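Local coordinates for putative transcriptional regulator, LysR family (Vibrio parahaemolyticus, PDB 3OXN), which probably acts as a DNA-binding transcription factor, of which this chain is the LysR substrate-binding (effector-binding) domain, at residues C74-P79 with S195-A200; V91-L96 with K183-Q188; D111-H116 with I163-A168; E132-D137 with F187-F192. All blocks are in the same frame, centred on the assembly; numbering follows the deposited sequence.

Contact 1 (C74-P79 with S195-A200)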
loop_
_atom_site.group_PDB
_atom_site.type_symbol
_atom_site.label_atom_id
_atom_site.label_comp_id
_atom_site.label_asym_id
_atom_site.label_seq_id
_atom_site.Cartn_x
_atom_site.Cartn_y
_atom_site.Cartn_z
ATOM N N CYS A 74 -7.533 -11.814 2.300
ATOM C CA CYS A 74 -6.180 -12.189 1.935
ATOM C C CYS A 74 -6.102 -13.639 1.507
ATOM O O CYS A 74 -7.107 -14.297 1.329
ATOM C CB CYS A 74 -5.270 -12.026 3.143
ATOM S SG CYS A 74 -5.563 -13.260 4.449
ATOM N N ARG A 75 -4.875 -14.125 1.358
ATOM C CA ARG A 75 -4.597 -15.550 1.249
ATOM C C ARG A 75 -3.953 -16.041 2.548
ATOM O O ARG A 75 -2.746 -15.920 2.726
ATOM C CB ARG A 75 -3.642 -15.801 0.093
ATOM C CG ARG A 75 -3.612 -17.231 -0.345
ATOM C CD ARG A 75 -2.413 -17.534 -1.217
ATOM N NE ARG A 75 -1.465 -18.404 -0.524
ATOM C CZ ARG A 75 -1.507 -19.728 -0.585
ATOM N NH1 ARG A 75 -2.448 -20.330 -1.313
ATOM N NH2 ARG A 75 -0.615 -20.448 0.077
ATOM N N PRO A 76 -4.755 -16.582 3.474
ATOM C CA PRO A 76 -4.195 -17.123 4.719
ATOM C C PRO A 76 -3.076 -18.120 4.448
ATOM O O PRO A 76 -3.308 -19.116 3.761
ATOM C CB PRO A 76 -5.373 -17.864 5.342
ATOM C CG PRO A 76 -6.566 -17.210 4.779
ATOM C CD PRO A 76 -6.210 -16.775 3.390
ATOM N N THR A 77 -1.891 -17.865 4.993
ATOM C CA THR A 77 -0.746 -18.753 4.782
ATOM C C THR A 77 -0.966 -20.138 5.401
ATOM O O THR A 77 -0.058 -20.963 5.418
ATOM C CB THR A 77 0.591 -18.135 5.317
ATOM O OG1 THR A 77 0.428 -17.698 6.677
ATOM C CG2 THR A 77 1.039 -16.947 4.453
ATOM N N GLY A 78 -2.169 -20.386 5.911
ATOM C CA GLY A 78 -2.508 -21.688 6.469
ATOM C C GLY A 78 -3.938 -21.787 6.978
ATOM O O GLY A 78 -4.691 -20.818 6.917
ATOM N N PRO A 79 -4.319 -22.965 7.490
ATOM C CA PRO A 79 -5.647 -23.209 8.070
ATOM C C PRO A 79 -5.995 -22.170 9.131
ATOM O O PRO A 79 -5.156 -21.840 9.963
ATOM C CB PRO A 79 -5.497 -24.584 8.722
ATOM C CG PRO A 79 -4.391 -25.240 7.980
ATOM C CD PRO A 79 -3.451 -24.151 7.571
ATOM N N SER A 195 -9.534 -15.024 -0.158
ATOM C CA SER A 195 -10.668 -15.313 0.721
ATOM C C SER A 195 -11.012 -14.181 1.690
ATOM O O SER A 195 -10.275 -13.220 1.835
ATOM C CB SER A 195 -10.435 -16.620 1.499
ATOM O OG SER A 195 -9.084 -17.017 1.466
HETATM N N MSE A 196 -12.181 -14.293 2.311
HETATM C CA MSE A 196 -12.547 -13.438 3.419
HETATM C C MSE A 196 -12.286 -14.241 4.663
HETATM O O MSE A 196 -12.459 -15.458 4.656
HETATM C CB MSE A 196 -14.017 -13.098 3.364
HETATM C CG MSE A 196 -14.403 -12.137 2.275
HETATM SE SE MSE A 196 -16.353 -11.851 2.331
HETATM C CE MSE A 196 -16.956 -13.700 2.140
ATOM N N ILE A 197 -11.862 -13.573 5.724
ATOM C CA ILE A 197 -11.678 -14.248 6.993
ATOM C C ILE A 197 -12.315 -13.420 8.083
ATOM O O ILE A 197 -12.176 -12.203 8.094
ATOM C CB ILE A 197 -10.186 -14.465 7.313
ATOM C CG1 ILE A 197 -9.398 -14.813 6.041
ATOM C CG2 ILE A 197 -10.014 -15.534 8.396
ATOM C CD1 ILE A 197 -9.545 -16.233 5.588
ATOM N N TRP A 198 -13.018 -14.073 9.001
ATOM C CA TRP A 198 -13.614 -13.358 10.119
ATOM C C TRP A 198 -13.753 -14.212 11.376
ATOM O O TRP A 198 -13.712 -15.438 11.323
ATOM C CB TRP A 198 -14.969 -12.744 9.729
ATOM C CG TRP A 198 -16.017 -13.754 9.394
ATOM C CD1 TRP A 198 -16.957 -14.248 10.231
ATOM C CD2 TRP A 198 -16.222 -14.398 8.130
ATOM N NE1 TRP A 198 -17.742 -15.156 9.574
ATOM C CE2 TRP A 198 -17.308 -15.266 8.276
ATOM C CE3 TRP A 198 -15.592 -14.316 6.879
ATOM C CZ2 TRP A 198 -17.784 -16.059 7.233
ATOM C CZ3 TRP A 198 -16.063 -15.104 5.839
ATOM C CH2 TRP A 198 -17.147 -15.962 6.023
ATOM N N HIS A 199 -13.931 -13.528 12.503
ATOM C CA HIS A 199 -14.145 -14.173 13.792
ATOM C C HIS A 199 -15.570 -14.740 13.896
ATOM O O HIS A 199 -16.517 -14.145 13.391
ATOM C CB HIS A 199 -13.899 -13.150 14.908
ATOM C CG HIS A 199 -13.571 -13.752 16.243
ATOM N ND1 HIS A 199 -14.541 -14.188 17.124
ATOM C CD2 HIS A 199 -12.387 -13.943 16.868
ATOM C CE1 HIS A 199 -13.965 -14.638 18.225
ATOM N NE2 HIS A 199 -12.658 -14.500 18.098
ATOM N N ALA A 200 -15.715 -15.891 14.547
ATOM C CA ALA A 200 -17.033 -16.427 14.852
ATOM C C ALA A 200 -17.916 -15.312 15.409
ATOM O O ALA A 200 -19.112 -15.230 15.111
ATOM C CB ALA A 200 -16.916 -17.551 15.849
#
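Pro76 supplies the one ring that touches across this contact, a puckered one, and it meets strand 194-199 with CG and CD. Pro76 CG stands against Ile197 CD1 at 3.2 Å, while its CD lies 3.5 Å from Ser195 OG. The flat units of the contact are the peptide groups at Cys74 and Ser195, where each carbonyl accepts from the N-H of the other residue. Cys74 N donates to Ser195 O (3.1 Å), and Ser195 N returns a bond to Cys74 O (2.9 Å). Together they make one antiparallel hydrogen-bonded pair, with the Cys74 and Ser195 side chains on the same face of the sheet. Cys74 O has a second, weak donor in Ser195 OG at 3.4 Å, so that this buried oxygen is approached by both the amide and the hydroxyl of a single residue.

Past this pair the chain of 74-79 leaves the sheet, and side chains take over. Pro76 and Ile197 reach toward each other tip to tip. In Ile197, CG1 is anti to the carbonyl carbon (chi1 -38°), and CD1 carries on from it to the proline. Cys74 SG adds a looser apolar contact with Ile197 CG1.

Strand 194-199 runs antiparallel between 71-74 and 83-89 in the first sheet of this periplasmic-binding-protein-like domain. Ile197 also bonds through its backbone to Ala72, and Met196 to Glu86 on the other neighbour. Helix 60-65 packs over the apolar patch, with Leu60 on Cys74 and Pro76, and Leu64 on Ile197.

Contact 2 (V91-L96 with K183-Q188)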
loop_
_atom_site.group_PDB
_atom_site.type_symbol
_atom_site.label_atom_id
_atom_site.label_comp_id
_atom_site.label_asym_id
_atom_site.label_seq_id
_atom_site.Cartn_x
_atom_site.Cartn_y
_atom_site.Cartn_z
ATOM N N VAL A 91 -6.848 -15.753 -7.592
ATOM C CA VAL A 91 -5.770 -14.884 -8.057
ATOM C C VAL A 91 -4.675 -15.644 -8.798
ATOM O O VAL A 91 -4.183 -16.670 -8.321
ATOM C CB VAL A 91 -5.096 -14.155 -6.901
ATOM C CG1 VAL A 91 -4.376 -12.920 -7.420
ATOM C CG2 VAL A 91 -6.119 -13.784 -5.849
ATOM N N GLY A 92 -4.298 -15.130 -9.964
ATOM C CA GLY A 92 -3.163 -15.657 -10.700
ATOM C C GLY A 92 -2.089 -14.594 -10.820
ATOM O O GLY A 92 -2.351 -13.420 -10.545
ATOM N N VAL A 93 -0.886 -14.996 -11.235
ATOM C CA VAL A 93 0.246 -14.063 -11.325
ATOM C C VAL A 93 0.655 -13.710 -12.765
ATOM O O VAL A 93 0.630 -14.561 -13.651
ATOM C CB VAL A 93 1.460 -14.550 -10.486
ATOM C CG1 VAL A 93 2.764 -14.144 -11.129
ATOM C CG2 VAL A 93 1.372 -13.983 -9.097
ATOM N N LEU A 94 1.023 -12.453 -12.995
ATOM C CA LEU A 94 1.295 -11.973 -14.340
ATOM C C LEU A 94 2.508 -11.031 -14.306
ATOM O O LEU A 94 2.861 -10.524 -13.253
ATOM C CB LEU A 94 0.056 -11.243 -14.858
ATOM C CG LEU A 94 -0.552 -11.663 -16.201
ATOM C CD1 LEU A 94 -0.681 -13.178 -16.324
ATOM C CD2 LEU A 94 -1.904 -10.990 -16.400
ATOM N N CYS A 95 3.146 -10.797 -15.447
ATOM C CA CYS A 95 4.318 -9.926 -15.512
ATOM C C CYS A 95 4.042 -8.598 -16.197
ATOM O O CYS A 95 3.189 -8.511 -17.081
ATOM C CB CYS A 95 5.456 -10.631 -16.230
ATOM S SG CYS A 95 5.997 -12.029 -15.285
ATOM N N LEU A 96 4.788 -7.574 -15.801
ATOM C CA LEU A 96 4.642 -6.243 -16.359
ATOM C C LEU A 96 5.996 -5.780 -16.853
ATOM O O LEU A 96 6.963 -5.781 -16.094
ATOM C CB LEU A 96 4.134 -5.288 -15.278
ATOM C CG LEU A 96 2.677 -4.792 -15.202
ATOM C CD1 LEU A 96 1.689 -5.672 -15.950
ATOM C CD2 LEU A 96 2.248 -4.592 -13.745
ATOM N N LYS A 183 3.128 -9.783 -19.851
ATOM C CA LYS A 183 3.515 -11.083 -20.397
ATOM C C LYS A 183 3.156 -12.194 -19.403
ATOM O O LYS A 183 3.347 -12.029 -18.208
ATOM C CB LYS A 183 5.010 -11.094 -20.708
ATOM C CG LYS A 183 5.444 -9.961 -21.625
ATOM C CD LYS A 183 5.484 -10.402 -23.072
ATOM C CE LYS A 183 5.074 -9.278 -24.033
ATOM N NZ LYS A 183 3.584 -9.035 -24.039
ATOM N N PRO A 184 2.610 -13.323 -19.885
ATOM C CA PRO A 184 2.353 -14.449 -18.976
ATOM C C PRO A 184 3.636 -14.966 -18.302
ATOM O O PRO A 184 4.750 -14.699 -18.765
ATOM C CB PRO A 184 1.796 -15.524 -19.901
ATOM C CG PRO A 184 1.221 -14.784 -21.053
ATOM C CD PRO A 184 2.056 -13.550 -21.231
ATOM N N LEU A 185 3.474 -15.692 -17.200
ATOM C CA LEU A 185 4.590 -16.361 -16.559
ATOM C C LEU A 185 5.046 -17.484 -17.464
ATOM O O LEU A 185 4.243 -18.351 -17.806
ATOM C CB LEU A 185 4.140 -16.963 -15.237
ATOM C CG LEU A 185 3.917 -16.018 -14.072
ATOM C CD1 LEU A 185 3.346 -16.812 -12.919
ATOM C CD2 LEU A 185 5.221 -15.333 -13.703
ATOM N N PRO A 186 6.340 -17.497 -17.831
ATOM C CA PRO A 186 6.882 -18.471 -18.773
ATOM C C PRO A 186 6.984 -19.835 -18.132
ATOM O O PRO A 186 7.881 -20.598 -18.484
ATOM C CB PRO A 186 8.296 -17.955 -19.047
ATOM C CG PRO A 186 8.410 -16.658 -18.351
ATOM C CD PRO A 186 7.405 -16.673 -17.258
ATOM N N PHE A 187 6.102 -20.126 -17.181
ATOM C CA PHE A 187 6.053 -21.452 -16.587
ATOM C C PHE A 187 4.662 -21.813 -16.096
ATOM O O PHE A 187 3.754 -20.981 -16.086
ATOM C CB PHE A 187 7.093 -21.615 -15.467
ATOM C CG PHE A 187 7.003 -20.577 -14.384
ATOM C CD1 PHE A 187 6.158 -20.758 -13.297
ATOM C CD2 PHE A 187 7.777 -19.429 -14.436
ATOM C CE1 PHE A 187 6.094 -19.802 -12.281
ATOM C CE2 PHE A 187 7.717 -18.467 -13.417
ATOM C CZ PHE A 187 6.877 -18.655 -12.345
ATOM N N GLN A 188 4.498 -23.075 -15.722
ATOM C CA GLN A 188 3.228 -23.547 -15.219
ATOM C C GLN A 188 3.127 -23.078 -13.794
ATOM O O GLN A 188 3.996 -23.375 -12.972
ATOM C CB GLN A 188 3.141 -25.074 -15.269
ATOM C CG GLN A 188 1.715 -25.611 -15.101
ATOM C CD GLN A 188 1.656 -26.911 -14.303
ATOM O OE1 GLN A 188 2.571 -27.739 -14.368
ATOM N NE2 GLN A 188 0.574 -27.090 -13.538
#
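Leu185 fills the close-packed half of this contact by fitting its two methyls against Val93 and Cys95. Leu185 CD1 meets Val93 CG1 at 3.3 Å, and its CD2 lies 3.7 Å from Cys95 SG. The leucine and valine side chains cross obliquely. With CG of Leu185 anti to its carbonyl carbon (chi1 -75°), the branch point comes within 3.6 Å of Val93 O. CB of Leu185 also lies over the centre of the Phe187 ring, 4.2 Å above its plane.

Lys183, Pro184 and Leu94 make up the looser side. Leu94 CD1 comes to 4.2 Å from Pro184 CA, the proline is exposed, and the lysine CB lies on the same face of the sheet as that of Cys95, but the chain then leads away from the strand.

At the Lys183 end is the one antiparallel hydrogen-bonded pair. Cys95 N gives to Lys183 O (3.0 Å), and Lys183 N to Cys95 O (3.0 Å). Tyr113 of helix 110-114 touches both Cys95 and Leu185. The division of labour is plain: two backbone bonds join Lys183, the last residue of strand 180-183, to Cys95 of strand 93-98, and apolar contacts alone carry the association onward once 183-188 turns into loop.

Contact 3 (D111-H116 with I163-A168)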
loop_
_atom_site.group_PDB
_atom_site.type_symbol
_atom_site.label_atom_id
_atom_site.label_comp_id
_atom_site.label_asym_id
_atom_site.label_seq_id
_atom_site.Cartn_x
_atom_site.Cartn_y
_atom_site.Cartn_z
ATOM N N ASP A 111 13.718 -18.953 -20.305
ATOM C CA ASP A 111 15.070 -18.438 -20.302
ATOM C C ASP A 111 15.070 -16.924 -20.208
ATOM O O ASP A 111 15.769 -16.371 -19.378
ATOM C CB ASP A 111 15.888 -18.871 -21.516
ATOM C CG ASP A 111 17.253 -18.177 -21.559
ATOM O OD1 ASP A 111 17.982 -18.224 -20.534
ATOM O OD2 ASP A 111 17.592 -17.565 -22.600
ATOM N N ASP A 112 14.298 -16.244 -21.045
ATOM C CA ASP A 112 14.293 -14.782 -21.006
ATOM C C ASP A 112 13.943 -14.296 -19.609
ATOM O O ASP A 112 14.593 -13.394 -19.065
ATOM C CB ASP A 112 13.297 -14.204 -22.009
ATOM C CG ASP A 112 13.464 -14.780 -23.402
ATOM O OD1 ASP A 112 13.155 -15.981 -23.602
ATOM O OD2 ASP A 112 13.894 -14.016 -24.294
ATOM N N TYR A 113 12.908 -14.895 -19.031
ATOM C CA TYR A 113 12.491 -14.557 -17.679
ATOM C C TYR A 113 13.696 -14.636 -16.727
ATOM O O TYR A 113 14.017 -13.672 -16.019
ATOM C CB TYR A 113 11.368 -15.508 -17.247
ATOM C CG TYR A 113 10.681 -15.169 -15.946
ATOM C CD1 TYR A 113 10.962 -15.872 -14.791
ATOM C CD2 TYR A 113 9.731 -14.156 -15.884
ATOM C CE1 TYR A 113 10.332 -15.572 -13.609
ATOM C CE2 TYR A 113 9.097 -13.842 -14.713
ATOM C CZ TYR A 113 9.398 -14.551 -13.569
ATOM O OH TYR A 113 8.775 -14.236 -12.371
ATOM N N LEU A 114 14.379 -15.776 -16.745
ATOM C CA LEU A 114 15.503 -16.048 -15.848
ATOM C C LEU A 114 16.787 -15.228 -16.097
ATOM O O LEU A 114 17.730 -15.320 -15.310
ATOM C CB LEU A 114 15.832 -17.547 -15.856
ATOM C CG LEU A 114 15.119 -18.414 -14.812
ATOM C CD1 LEU A 114 13.751 -17.880 -14.464
ATOM C CD2 LEU A 114 15.022 -19.849 -15.297
ATOM N N SER A 115 16.823 -14.426 -17.161
ATOM C CA SER A 115 18.015 -13.641 -17.482
ATOM C C SER A 115 17.892 -12.178 -17.102
ATOM O O SER A 115 18.781 -11.393 -17.397
ATOM C CB SER A 115 18.314 -13.674 -18.986
ATOM O OG SER A 115 17.682 -14.758 -19.629
ATOM N N HIS A 116 16.782 -11.790 -16.494
ATOM C CA HIS A 116 16.527 -10.370 -16.266
ATOM C C HIS A 116 16.283 -10.061 -14.792
ATOM O O HIS A 116 15.861 -10.946 -14.032
ATOM C CB HIS A 116 15.326 -9.907 -17.104
ATOM C CG HIS A 116 15.620 -9.751 -18.564
ATOM N ND1 HIS A 116 15.958 -8.539 -19.128
ATOM C CD2 HIS A 116 15.611 -10.647 -19.575
ATOM C CE1 HIS A 116 16.152 -8.698 -20.427
ATOM N NE2 HIS A 116 15.949 -9.969 -20.724
ATOM N N ILE A 163 11.589 -7.059 -14.894
ATOM C CA ILE A 163 10.312 -7.705 -15.124
ATOM C C ILE A 163 9.553 -7.688 -13.803
ATOM O O ILE A 163 9.990 -8.289 -12.804
ATOM C CB ILE A 163 10.488 -9.153 -15.605
ATOM C CG1 ILE A 163 11.178 -9.189 -16.968
ATOM C CG2 ILE A 163 9.150 -9.862 -15.667
ATOM C CD1 ILE A 163 11.847 -10.503 -17.243
ATOM N N ILE A 164 8.424 -6.986 -13.807
ATOM C CA ILE A 164 7.621 -6.780 -12.608
ATOM C C ILE A 164 6.580 -7.885 -12.444
ATOM O O ILE A 164 5.592 -7.901 -13.167
ATOM C CB ILE A 164 6.873 -5.419 -12.659
ATOM C CG1 ILE A 164 7.849 -4.242 -12.686
ATOM C CG2 ILE A 164 5.985 -5.269 -11.461
ATOM C CD1 ILE A 164 8.500 -4.014 -14.039
ATOM N N THR A 165 6.784 -8.808 -11.508
ATOM C CA THR A 165 5.758 -9.818 -11.244
ATOM C C THR A 165 4.683 -9.265 -10.323
ATOM O O THR A 165 4.985 -8.545 -9.382
ATOM C CB THR A 165 6.334 -11.068 -10.598
ATOM O OG1 THR A 165 7.289 -11.673 -11.484
ATOM C CG2 THR A 165 5.205 -12.042 -10.295
ATOM N N VAL A 166 3.429 -9.603 -10.589
ATOM C CA VAL A 166 2.300 -9.046 -9.840
ATOM C C VAL A 166 1.106 -9.963 -9.974
ATOM O O VAL A 166 0.988 -10.672 -10.978
ATOM C CB VAL A 166 1.837 -7.705 -10.425
ATOM C CG1 VAL A 166 2.679 -6.563 -9.924
ATOM C CG2 VAL A 166 1.821 -7.775 -11.939
ATOM N N PRO A 167 0.194 -9.933 -8.981
ATOM C CA PRO A 167 -1.091 -10.627 -9.128
ATOM C C PRO A 167 -1.763 -10.189 -10.433
ATOM O O PRO A 167 -1.788 -8.986 -10.710
ATOM C CB PRO A 167 -1.899 -10.135 -7.919
ATOM C CG PRO A 167 -0.907 -9.707 -6.943
ATOM C CD PRO A 167 0.262 -9.165 -7.726
ATOM N N ALA A 168 -2.288 -11.142 -11.205
ATOM C CA ALA A 168 -2.829 -10.884 -12.542
ATOM C C ALA A 168 -3.655 -9.603 -12.704
ATOM O O ALA A 168 -3.364 -8.779 -13.577
ATOM C CB ALA A 168 -3.644 -12.070 -12.998
#
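Tyr113 and His116, from the last turn of helix 110-114 and the loop after it, pack on strand 163-167, the middle strand of the domain's second sheet. Three strand-facing contacts do the work.

The polar one lies at the far end of the tyrosine. Tyr113 CG is anti to the backbone N (chi1 -171°); at the end of the ring Tyr113 OH and Thr165 OG1 share a hydrogen bond of 3.1 Å, and either hydroxyl could be the donor. OG1 lies at the ring's edge, near its plane, and the two side chains meet at about a right angle. Both residues are buried, and the bond gives each hydroxyl a polar partner there.

Ile163 supplies the apolar contacts with its two branches. Ile163 CG2 approaches Tyr113 CE2 at 4.1 Å, whereas its CD1, at the end of the longer branch, reaches His116 CB at 3.5 Å. The histidine and isoleucine side chains also cross at about a right angle. His116 has Asp112 O at the edge of its ring, in plane, and Ser115 N bonds to the same oxygen of Asp112 (3.1 Å) as the helix finishes.

Strand 163-167 lies between 117-120, its parallel neighbour, and antiparallel 93-98. Ile163 bonds through its backbone to Pro117 and Ala119, and Tyr113 meets His118 edge-to-face.

Contact 4 (E132-D137 with F187-F192)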
loop_
_atom_site.group_PDB
_atom_site.type_symbol
_atom_site.label_atom_id
_atom_site.label_comp_id
_atom_site.label_asym_id
_atom_site.label_seq_id
_atom_site.Cartn_x
_atom_site.Cartn_y
_atom_site.Cartn_z
ATOM N N GLU A 132 8.303 -19.562 -5.838
ATOM C CA GLU A 132 9.649 -20.003 -5.587
ATOM C C GLU A 132 9.658 -21.511 -5.747
ATOM O O GLU A 132 10.619 -22.098 -6.254
ATOM C CB GLU A 132 10.064 -19.610 -4.179
ATOM C CG GLU A 132 11.344 -18.812 -4.144
ATOM C CD GLU A 132 11.156 -17.386 -4.625
ATOM O OE1 GLU A 132 11.635 -16.449 -3.940
ATOM O OE2 GLU A 132 10.518 -17.201 -5.681
ATOM N N GLN A 133 8.554 -22.128 -5.341
ATOM C CA GLN A 133 8.408 -23.576 -5.372
ATOM C C GLN A 133 8.083 -24.099 -6.778
ATOM O O GLN A 133 8.249 -25.293 -7.073
ATOM C CB GLN A 133 7.333 -23.992 -4.375
ATOM C CG GLN A 133 7.220 -25.476 -4.192
ATOM C CD GLN A 133 8.568 -26.177 -4.187
ATOM O OE1 GLN A 133 8.710 -27.242 -4.791
ATOM N NE2 GLN A 133 9.566 -25.584 -3.512
ATOM N N ALA A 134 7.625 -23.194 -7.642
ATOM C CA ALA A 134 7.287 -23.527 -9.023
ATOM C C ALA A 134 8.537 -23.369 -9.865
ATOM O O ALA A 134 8.710 -24.031 -10.884
ATOM C CB ALA A 134 6.202 -22.611 -9.523
ATOM N N LEU A 135 9.404 -22.469 -9.412
ATOM C CA LEU A 135 10.694 -22.238 -10.039
ATOM C C LEU A 135 11.804 -22.997 -9.311
ATOM O O LEU A 135 12.968 -22.657 -9.460
ATOM C CB LEU A 135 10.997 -20.741 -10.040
ATOM C CG LEU A 135 10.885 -19.983 -11.356
ATOM C CD1 LEU A 135 9.917 -20.641 -12.280
ATOM C CD2 LEU A 135 10.496 -18.543 -11.096
ATOM N N ILE A 136 11.440 -24.021 -8.541
ATOM C CA ILE A 136 12.378 -24.698 -7.644
ATOM C C ILE A 136 13.527 -25.430 -8.339
ATOM O O ILE A 136 14.575 -25.637 -7.734
ATOM C CB ILE A 136 11.665 -25.664 -6.662
ATOM C CG1 ILE A 136 12.541 -25.949 -5.445
ATOM C CG2 ILE A 136 11.333 -26.974 -7.330
ATOM C CD1 ILE A 136 12.700 -24.805 -4.515
ATOM N N ASP A 137 13.343 -25.812 -9.600
ATOM C CA ASP A 137 14.358 -26.569 -10.341
ATOM C C ASP A 137 15.101 -25.709 -11.348
ATOM O O ASP A 137 15.789 -26.230 -12.222
ATOM C CB ASP A 137 13.720 -27.744 -11.098
ATOM C CG ASP A 137 13.218 -28.851 -10.171
ATOM O OD1 ASP A 137 13.894 -29.127 -9.145
ATOM O OD2 ASP A 137 12.155 -29.451 -10.482
ATOM N N PHE A 187 6.102 -20.126 -17.181
ATOM C CA PHE A 187 6.053 -21.452 -16.587
ATOM C C PHE A 187 4.662 -21.813 -16.096
ATOM O O PHE A 187 3.754 -20.981 -16.086
ATOM C CB PHE A 187 7.093 -21.615 -15.467
ATOM C CG PHE A 187 7.003 -20.577 -14.384
ATOM C CD1 PHE A 187 6.158 -20.758 -13.297
ATOM C CD2 PHE A 187 7.777 -19.429 -14.436
ATOM C CE1 PHE A 187 6.094 -19.802 -12.281
ATOM C CE2 PHE A 187 7.717 -18.467 -13.417
ATOM C CZ PHE A 187 6.877 -18.655 -12.345
ATOM N N GLN A 188 4.498 -23.075 -15.722
ATOM C CA GLN A 188 3.228 -23.547 -15.219
ATOM C C GLN A 188 3.127 -23.078 -13.794
ATOM O O GLN A 188 3.996 -23.375 -12.972
ATOM C CB GLN A 188 3.141 -25.074 -15.269
ATOM C CG GLN A 188 1.715 -25.611 -15.101
ATOM C CD GLN A 188 1.656 -26.911 -14.303
ATOM O OE1 GLN A 188 2.571 -27.739 -14.368
ATOM N NE2 GLN A 188 0.574 -27.090 -13.538
ATOM N N PHE A 189 2.074 -22.323 -13.514
ATOM C CA PHE A 189 1.817 -21.806 -12.179
ATOM C C PHE A 189 0.314 -21.793 -11.997
ATOM O O PHE A 189 -0.418 -21.223 -12.809
ATOM C CB PHE A 189 2.389 -20.394 -12.017
ATOM C CG PHE A 189 2.192 -19.813 -10.647
ATOM C CD1 PHE A 189 3.008 -20.198 -9.594
ATOM C CD2 PHE A 189 1.195 -18.878 -10.414
ATOM C CE1 PHE A 189 2.822 -19.684 -8.336
ATOM C CE2 PHE A 189 1.003 -18.346 -9.155
ATOM C CZ PHE A 189 1.825 -18.754 -8.108
ATOM N N THR A 190 -0.145 -22.433 -10.930
ATOM C CA THR A 190 -1.566 -22.672 -10.741
ATOM C C THR A 190 -2.166 -21.660 -9.762
ATOM O O THR A 190 -1.808 -21.633 -8.587
ATOM C CB THR A 190 -1.813 -24.129 -10.273
ATOM O OG1 THR A 190 -1.013 -25.032 -11.061
ATOM C CG2 THR A 190 -3.285 -24.494 -10.414
ATOM N N PRO A 191 -3.080 -20.814 -10.255
ATOM C CA PRO A 191 -3.749 -19.805 -9.425
ATOM C C PRO A 191 -3.993 -20.255 -7.976
ATOM O O PRO A 191 -4.504 -21.359 -7.733
ATOM C CB PRO A 191 -5.087 -19.600 -10.153
ATOM C CG PRO A 191 -4.733 -19.793 -11.589
ATOM C CD PRO A 191 -3.598 -20.818 -11.635
ATOM N N PHE A 192 -3.600 -19.397 -7.034
ATOM C CA PHE A 192 -3.950 -19.562 -5.633
ATOM C C PHE A 192 -5.300 -18.928 -5.459
ATOM O O PHE A 192 -5.796 -18.297 -6.389
ATOM C CB PHE A 192 -2.919 -18.893 -4.711
ATOM C CG PHE A 192 -2.611 -17.439 -5.035
ATOM C CD1 PHE A 192 -3.340 -16.409 -4.459
ATOM C CD2 PHE A 192 -1.543 -17.101 -5.847
ATOM C CE1 PHE A 192 -3.030 -15.055 -4.723
ATOM C CE2 PHE A 192 -1.232 -15.752 -6.115
ATOM C CZ PHE A 192 -1.978 -14.733 -5.553
#
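Leu135 and Phe187 make the CH-pi part of this contact. Leu135 CD1 stands over one face of the Phe187 ring, 3.3 Å from its centroid and 16° off the ring normal, displaced somewhat toward the rim on the side of CD2 and CE2. The other leucine methyl, Leu135 CD2, lies 3.6 Å from Phe187 CE2, so both branches of the leucine tip engage the same ring. Leucine and phenylalanine side chains cross at about a right angle. Phe187 CG sits between the backbone N and the carbonyl carbon, the crowded position (chi1 55°), and the ring that starts there is the one both leucine methyls touch.

Plain apolar contact comes from Ala134, whose CB points at the loop and touches two rings. Ala134 CB lies 3.9 Å from Phe187 CE1, in an oblique approach, and 4.0 Å from Phe189 CD1, where it meets the ring at the edge, near its plane. Ile131, earlier in helix 125-134, touches both phenylalanines too.

Polar groups add little here: Gln188 O comes no nearer than 4.2 Å to Ala134 CB, and no hydrogen bond crosses between the segments. Glu132 turns away to salt bridges with Lys128 and Arg141. Between these two segments the join is therefore a small hydrophobic surface contact of two aliphatic residues with two phenyl rings, without directional polar bonds to fix its register.

Contact 1 belongs to the first sheet; contacts 2, 3 and 4 gather round the second, with centres 22 to 28 Å from that of contact 1. Contacts 2 and 3 are 8 Å apart, centre to centre, and use neighbouring strands 93-98 and 163-167; contact 4, 10 Å from contact 2, shares Phe187 and Gln188 with it. Along the chain, 74-79 and 195-200 enclose 91-96, 111-116, 132-137, 163-168, 183-188 and 187-192, in that order, contacts 3 and 4 crossing. The chain enters the second half just before 93-98 and returns through 187-192, the crossings touching where Val91 meets Phe192. Phe192 also packs on Arg75, linking both halves of the two-lobed effector-binding fold.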